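Local coordinates for haloperoxidase (Corallina officinalis, PDB 1QHB), which uses hydrogen peroxide and a bound vanadate ion to brominate organic substrates, working as a calcium-stabilised homododecamer, at residues P207-R212 and Q556-L561; V416-F421 and V433-L438. One frame throughout, in Å; residues are numbered along the deposited sequence.

Contact 1: residues P207-R212 and Q556-L561; sequences PPAEIR and QFESLL
Arg212 carries the van der Waals half of this contact, laying its long side chain across to Phe557 and Leu561. Its CG stands anti to the backbone N (chi1 -168°) and the chain stays extended as far as NE, which brings the guanidinium group to the facing helix. There CD1 of Leu561 sits over one face of the guanidinium, offset toward its rim, with CD1 3.6 Å from Arg212 NH1. The second methyl of the same fork, Leu561 CD2, reaches the other terminal nitrogen, Arg212 NH2, at 3.7 Å; the two side chains arrive from opposite directions. Phe557 meets the arginine with its far ring atom: CZ lies 3.7 Å from Arg212 NE, and NE is at the edge of the ring, near its plane. The guanidinium and ring planes are 77° apart, so the two groups do not stack. The contact joins the short helix 208-213, with Pro207 at its N-cap position, to helix 553-574, which follows the vanadate-binding His551 in the haloperoxidase helical core. The axes of the two short segments approach to 11.7 Å at an angle of 108°, a wide separation spanned by side chains and a water. The polar half is this water bridge. One water donates to Ala209 O at 2.7 Å and to Glu558 OE2 at 2.6 Å, linking two acceptors that are themselves 4.0 Å apart, Ala209 O and Glu558 OE2. Glu558 OE2 also takes a salt bridge from Arg213, the next residue of the short helix, which probably favours the charged carboxylate. On the same helix as Glu558, Gln556 NE2 bonds to Ser483 OG and Ser559 OG to Ser483 N, Ser483 being a residue of the vanadate site.

Contact 2: residues V416-F421 and V433-L438; sequences VNKNAF and VLVEEL
Two consecutive helices, 407-422 and 432-437, joined by a nine-residue linker, bring Val435 against Asn417 and Lys418. Val435 points its two methyls at the two neighbouring residues, one methyl to each. CG2 goes to the amide of Asn417, with OD1 3.4 Å from Val435 CG2 and Asn417 CG 4.0 Å from the same methyl. The carbonyl oxygen of the amide thus rests on an aliphatic group, a van der Waals contact with no hydrogen bond across the segments. CG1, which the torsion of Val435 sets anti to its own backbone N (chi1 170°), goes to the lysine: Lys418 CD is 3.8 Å from Val435 CG1 and Lys418 CB is 3.9 Å from it. Lys418 therefore packs through its methylene chain, which bends at chi2 (149°) and again at chi4 beyond the touching carbons. Between CB and CD the chain runs past the methyl, so the valine meets its flank. The backbones come closest at this pair, with the CA atoms of Lys418 and Val435 6.8 Å apart. In this mainly helical vanadium haloperoxidase subunit, the helix pair lies away from the vanadate and calcium sites. Val435 also touches Ile414, one turn earlier on helix 407-422, while Leu434 beside it packs on Thr410 and Ile414 and on helix 153-167. The other end of the Asn417 amide is tied to the linker and the start of the second helix: ND2 donates to Phe428 O and to Asp432 OD1, with a weak further bond to Val427 O. These bonds hold the amide in its rotation and leave OD1 turned to the valine. The Lys418 side chain also touches Phe465 of a loop.

Following the chain from the N terminus, helix 208-213 comes first and meets helix 553-574 much later, so contact 1 closes a very long loop, with 343 residues between 207-212 and 556-561. Within that loop the chain builds most of its strands, the calcium site and all the listed vanadate-site residues. Contact 2 falls inside it, closing a loop of 11 residues between 416-421 and 433-438; the two loops nest and do not cross. Contact 1 ties an early helix to the late helical core beside the vanadate site, whereas contact 2 is a local pairing of consecutive helices farther out. Their centres are 28 Å apart and their nearest atoms about 15 Å apart, without touching.

Contact 1: residues P207-R212 and Q556-L561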
loop_
_atom_site.group_PDB
_atom_site.type_symbol
_atom_site.label_atom_id
_atom_site.label_comp_id
_atom_site.label_asym_id
_atom_site.label_seq_id
_atom_site.Cartn_x
_atom_site.Cartn_y
_atom_site.Cartn_z
ATOM N N PRO A 207 -42.911 -4.864 -18.543
ATOM C CA PRO A 207 -41.852 -4.932 -17.551
ATOM C C PRO A 207 -42.039 -6.154 -16.668
ATOM O O PRO A 207 -43.102 -6.445 -16.111
ATOM C CB PRO A 207 -42.022 -3.668 -16.727
ATOM C CG PRO A 207 -42.975 -2.785 -17.444
ATOM C CD PRO A 207 -43.705 -3.604 -18.476
ATOM N N PRO A 208 -40.958 -6.876 -16.415
ATOM C CA PRO A 208 -40.981 -8.061 -15.591
ATOM C C PRO A 208 -41.584 -7.811 -14.228
ATOM O O PRO A 208 -42.282 -8.717 -13.725
ATOM C CB PRO A 208 -39.549 -8.531 -15.494
ATOM C CG PRO A 208 -38.883 -7.932 -16.690
ATOM C CD PRO A 208 -39.634 -6.694 -17.076
ATOM N N ALA A 209 -41.308 -6.671 -13.599
ATOM C CA ALA A 209 -41.863 -6.426 -12.264
ATOM C C ALA A 209 -43.396 -6.396 -12.270
ATOM O O ALA A 209 -44.020 -6.856 -11.332
ATOM C CB ALA A 209 -41.333 -5.118 -11.722
ATOM N N GLU A 210 -43.979 -5.847 -13.341
ATOM C CA GLU A 210 -45.408 -5.811 -13.532
ATOM C C GLU A 210 -45.993 -7.194 -13.733
ATOM O O GLU A 210 -47.064 -7.451 -13.214
ATOM C CB GLU A 210 -45.760 -5.063 -14.826
ATOM C CG GLU A 210 -46.136 -3.623 -14.593
ATOM C CD GLU A 210 -46.744 -2.932 -15.805
ATOM O OE1 GLU A 210 -47.383 -3.547 -16.675
ATOM O OE2 GLU A 210 -46.552 -1.705 -15.806
ATOM N N ILE A 211 -45.298 -8.016 -14.519
ATOM C CA ILE A 211 -45.778 -9.370 -14.785
ATOM C C ILE A 211 -45.800 -10.087 -13.465
ATOM O O ILE A 211 -46.760 -10.773 -13.140
ATOM C CB ILE A 211 -44.919 -10.099 -15.834
ATOM C CG1 ILE A 211 -45.119 -9.447 -17.206
ATOM C CG2 ILE A 211 -45.211 -11.593 -15.884
ATOM C CD1 ILE A 211 -43.983 -9.722 -18.181
ATOM N N ARG A 212 -44.766 -9.937 -12.637
ATOM C CA ARG A 212 -44.755 -10.664 -11.363
ATOM C C ARG A 212 -45.856 -10.216 -10.413
ATOM O O ARG A 212 -46.363 -11.038 -9.642
ATOM C CB ARG A 212 -43.354 -10.520 -10.748
ATOM C CG ARG A 212 -43.178 -11.486 -9.582
ATOM C CD ARG A 212 -41.846 -11.335 -8.864
ATOM N NE ARG A 212 -41.889 -12.127 -7.626
ATOM C CZ ARG A 212 -40.904 -12.338 -6.763
ATOM N NH1 ARG A 212 -39.678 -11.845 -6.939
ATOM N NH2 ARG A 212 -41.155 -13.081 -5.680
ATOM N N GLN A 556 -47.086 -2.510 -1.196
ATOM C CA GLN A 556 -46.882 -3.627 -0.275
ATOM C C GLN A 556 -46.036 -4.741 -0.878
ATOM O O GLN A 556 -45.003 -5.175 -0.330
ATOM C CB GLN A 556 -48.248 -4.171 0.216
ATOM C CG GLN A 556 -49.129 -3.118 0.856
ATOM C CD GLN A 556 -48.423 -2.070 1.668
ATOM O OE1 GLN A 556 -47.769 -1.169 1.171
ATOM N NE2 GLN A 556 -48.465 -2.071 2.979
ATOM N N PHE A 557 -46.495 -5.235 -2.017
ATOM C CA PHE A 557 -45.756 -6.351 -2.648
ATOM C C PHE A 557 -44.309 -5.963 -2.938
ATOM O O PHE A 557 -43.370 -6.664 -2.599
ATOM C CB PHE A 557 -46.475 -6.891 -3.863
ATOM C CG PHE A 557 -45.736 -8.037 -4.529
ATOM C CD1 PHE A 557 -45.753 -9.282 -3.965
ATOM C CD2 PHE A 557 -45.062 -7.840 -5.716
ATOM C CE1 PHE A 557 -45.095 -10.334 -4.573
ATOM C CE2 PHE A 557 -44.395 -8.892 -6.320
ATOM C CZ PHE A 557 -44.403 -10.165 -5.745
ATOM N N GLU A 558 -44.072 -4.799 -3.540
ATOM C CA GLU A 558 -42.674 -4.430 -3.819
ATOM C C GLU A 558 -41.838 -4.241 -2.562
ATOM O O GLU A 558 -40.625 -4.525 -2.621
ATOM C CB GLU A 558 -42.615 -3.185 -4.713
ATOM C CG GLU A 558 -43.253 -3.432 -6.082
ATOM C CD GLU A 558 -42.561 -4.537 -6.879
ATOM O OE1 GLU A 558 -41.454 -4.992 -6.558
ATOM O OE2 GLU A 558 -43.123 -4.993 -7.896
ATOM N N SER A 559 -42.411 -3.749 -1.472
ATOM C CA SER A 559 -41.678 -3.530 -0.245
ATOM C C SER A 559 -41.369 -4.877 0.431
ATOM O O SER A 559 -40.354 -5.008 1.103
ATOM C CB SER A 559 -42.462 -2.670 0.717
ATOM O OG SER A 559 -42.747 -1.375 0.287
ATOM N N LEU A 560 -42.264 -5.860 0.306
ATOM C CA LEU A 560 -41.978 -7.178 0.868
ATOM C C LEU A 560 -40.711 -7.718 0.174
ATOM O O LEU A 560 -39.833 -8.175 0.896
ATOM C CB LEU A 560 -43.171 -8.139 0.639
ATOM C CG LEU A 560 -44.368 -7.768 1.557
ATOM C CD1 LEU A 560 -45.650 -8.395 1.048
ATOM C CD2 LEU A 560 -44.046 -8.246 2.955
ATOM N N LEU A 561 -40.620 -7.632 -1.155
ATOM C CA LEU A 561 -39.405 -8.131 -1.787
ATOM C C LEU A 561 -38.146 -7.371 -1.346
ATOM O O LEU A 561 -37.104 -8.006 -1.171
ATOM C CB LEU A 561 -39.493 -8.031 -3.326
ATOM C CG LEU A 561 -40.679 -8.757 -3.953
ATOM C CD1 LEU A 561 -40.547 -8.707 -5.491
ATOM C CD2 LEU A 561 -40.762 -10.183 -3.492
HETATM O O HOH W 1 -42.504 -7.214 -9.161
#

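Contact 2: residues V416-F421 and V433-L438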
loop_
_atom_site.group_PDB
_atom_site.type_symbol
_atom_site.label_atom_id
_atom_site.label_comp_id
_atom_site.label_asym_id
_atom_site.label_seq_id
_atom_site.Cartn_x
_atom_site.Cartn_y
_atom_site.Cartn_z
ATOM N N VAL A 416 -62.590 15.784 -6.915
ATOM C CA VAL A 416 -62.583 17.079 -7.596
ATOM C C VAL A 416 -62.922 16.941 -9.069
ATOM O O VAL A 416 -63.749 17.716 -9.556
ATOM C CB VAL A 416 -61.226 17.756 -7.412
ATOM C CG1 VAL A 416 -61.028 18.967 -8.312
ATOM C CG2 VAL A 416 -61.098 18.119 -5.943
ATOM N N ASN A 417 -62.302 16.006 -9.813
ATOM C CA ASN A 417 -62.628 15.847 -11.228
ATOM C C ASN A 417 -64.080 15.482 -11.504
ATOM O O ASN A 417 -64.716 15.971 -12.468
ATOM C CB ASN A 417 -61.739 14.742 -11.788
ATOM C CG ASN A 417 -62.006 14.205 -13.169
ATOM O OD1 ASN A 417 -62.948 13.476 -13.492
ATOM N ND2 ASN A 417 -61.130 14.523 -14.117
ATOM N N LYS A 418 -64.593 14.502 -10.775
ATOM C CA LYS A 418 -65.975 14.076 -10.981
ATOM C C LYS A 418 -66.958 15.209 -10.608
ATOM O O LYS A 418 -67.892 15.446 -11.384
ATOM C CB LYS A 418 -66.263 12.810 -10.177
ATOM C CG LYS A 418 -67.678 12.270 -10.349
ATOM C CD LYS A 418 -67.673 10.751 -10.197
ATOM C CE LYS A 418 -69.035 10.156 -10.507
ATOM N NZ LYS A 418 -69.441 10.380 -11.915
ATOM N N ASN A 419 -66.791 15.965 -9.526
ATOM C CA ASN A 419 -67.649 17.084 -9.201
ATOM C C ASN A 419 -67.568 18.163 -10.280
ATOM O O ASN A 419 -68.620 18.656 -10.754
ATOM C CB ASN A 419 -67.295 17.703 -7.845
ATOM C CG ASN A 419 -67.973 16.892 -6.753
ATOM O OD1 ASN A 419 -69.193 16.730 -6.804
ATOM N ND2 ASN A 419 -67.229 16.381 -5.792
ATOM N N ALA A 420 -66.373 18.508 -10.760
ATOM C CA ALA A 420 -66.248 19.472 -11.856
ATOM C C ALA A 420 -66.972 18.979 -13.102
ATOM O O ALA A 420 -67.609 19.720 -13.855
ATOM C CB ALA A 420 -64.795 19.669 -12.263
ATOM N N PHE A 421 -66.866 17.691 -13.392
ATOM C CA PHE A 421 -67.520 17.137 -14.567
ATOM C C PHE A 421 -69.024 17.345 -14.545
ATOM O O PHE A 421 -69.590 17.656 -15.598
ATOM C CB PHE A 421 -67.203 15.661 -14.703
ATOM C CG PHE A 421 -67.918 14.947 -15.810
ATOM C CD1 PHE A 421 -67.529 15.109 -17.121
ATOM C CD2 PHE A 421 -68.980 14.107 -15.524
ATOM C CE1 PHE A 421 -68.188 14.449 -18.143
ATOM C CE2 PHE A 421 -69.650 13.451 -16.544
ATOM C CZ PHE A 421 -69.245 13.611 -17.858
ATOM N N VAL A 433 -60.136 8.830 -17.142
ATOM C CA VAL A 433 -60.361 7.398 -17.337
ATOM C C VAL A 433 -60.474 6.670 -16.013
ATOM O O VAL A 433 -61.287 5.766 -15.882
ATOM C CB VAL A 433 -59.243 6.841 -18.200
ATOM C CG1 VAL A 433 -59.327 5.326 -18.361
ATOM C CG2 VAL A 433 -59.297 7.516 -19.566
ATOM N N LEU A 434 -59.715 7.097 -15.017
ATOM C CA LEU A 434 -59.802 6.496 -13.680
ATOM C C LEU A 434 -61.217 6.731 -13.153
ATOM O O LEU A 434 -61.893 5.788 -12.730
ATOM C CB LEU A 434 -58.695 7.130 -12.836
ATOM C CG LEU A 434 -58.598 6.918 -11.330
ATOM C CD1 LEU A 434 -58.458 5.469 -10.922
ATOM C CD2 LEU A 434 -57.393 7.686 -10.795
ATOM N N VAL A 435 -61.733 7.961 -13.289
ATOM C CA VAL A 435 -63.099 8.243 -12.829
ATOM C C VAL A 435 -64.128 7.471 -13.635
ATOM O O VAL A 435 -65.027 6.864 -13.044
ATOM C CB VAL A 435 -63.391 9.760 -12.874
ATOM C CG1 VAL A 435 -64.846 10.091 -12.641
ATOM C CG2 VAL A 435 -62.518 10.481 -11.870
ATOM N N GLU A 436 -63.992 7.411 -14.967
ATOM C CA GLU A 436 -65.010 6.713 -15.744
ATOM C C GLU A 436 -65.121 5.240 -15.390
ATOM O O GLU A 436 -66.224 4.700 -15.264
ATOM C CB GLU A 436 -64.696 6.886 -17.228
ATOM C CG GLU A 436 -65.639 6.122 -18.144
ATOM C CD GLU A 436 -65.048 6.045 -19.543
ATOM O OE1 GLU A 436 -64.820 7.123 -20.140
ATOM O OE2 GLU A 436 -64.804 4.926 -20.038
ATOM N N GLU A 437 -63.984 4.546 -15.278
ATOM C CA GLU A 437 -64.009 3.129 -14.977
ATOM C C GLU A 437 -64.463 2.768 -13.569
ATOM O O GLU A 437 -64.828 1.601 -13.428
ATOM C CB GLU A 437 -62.601 2.528 -15.113
ATOM C CG GLU A 437 -61.936 2.938 -16.405
ATOM C CD GLU A 437 -61.986 1.870 -17.467
ATOM O OE1 GLU A 437 -62.748 0.893 -17.319
ATOM O OE2 GLU A 437 -61.211 2.063 -18.430
ATOM N N LEU A 438 -64.390 3.652 -12.594
ATOM C CA LEU A 438 -64.863 3.346 -11.248
ATOM C C LEU A 438 -66.272 3.849 -10.982
ATOM O O LEU A 438 -66.678 3.866 -9.805
ATOM C CB LEU A 438 -63.960 4.074 -10.230
ATOM C CG LEU A 438 -62.493 3.644 -10.169
ATOM C CD1 LEU A 438 -61.765 4.502 -9.151
ATOM C CD2 LEU A 438 -62.413 2.158 -9.831
#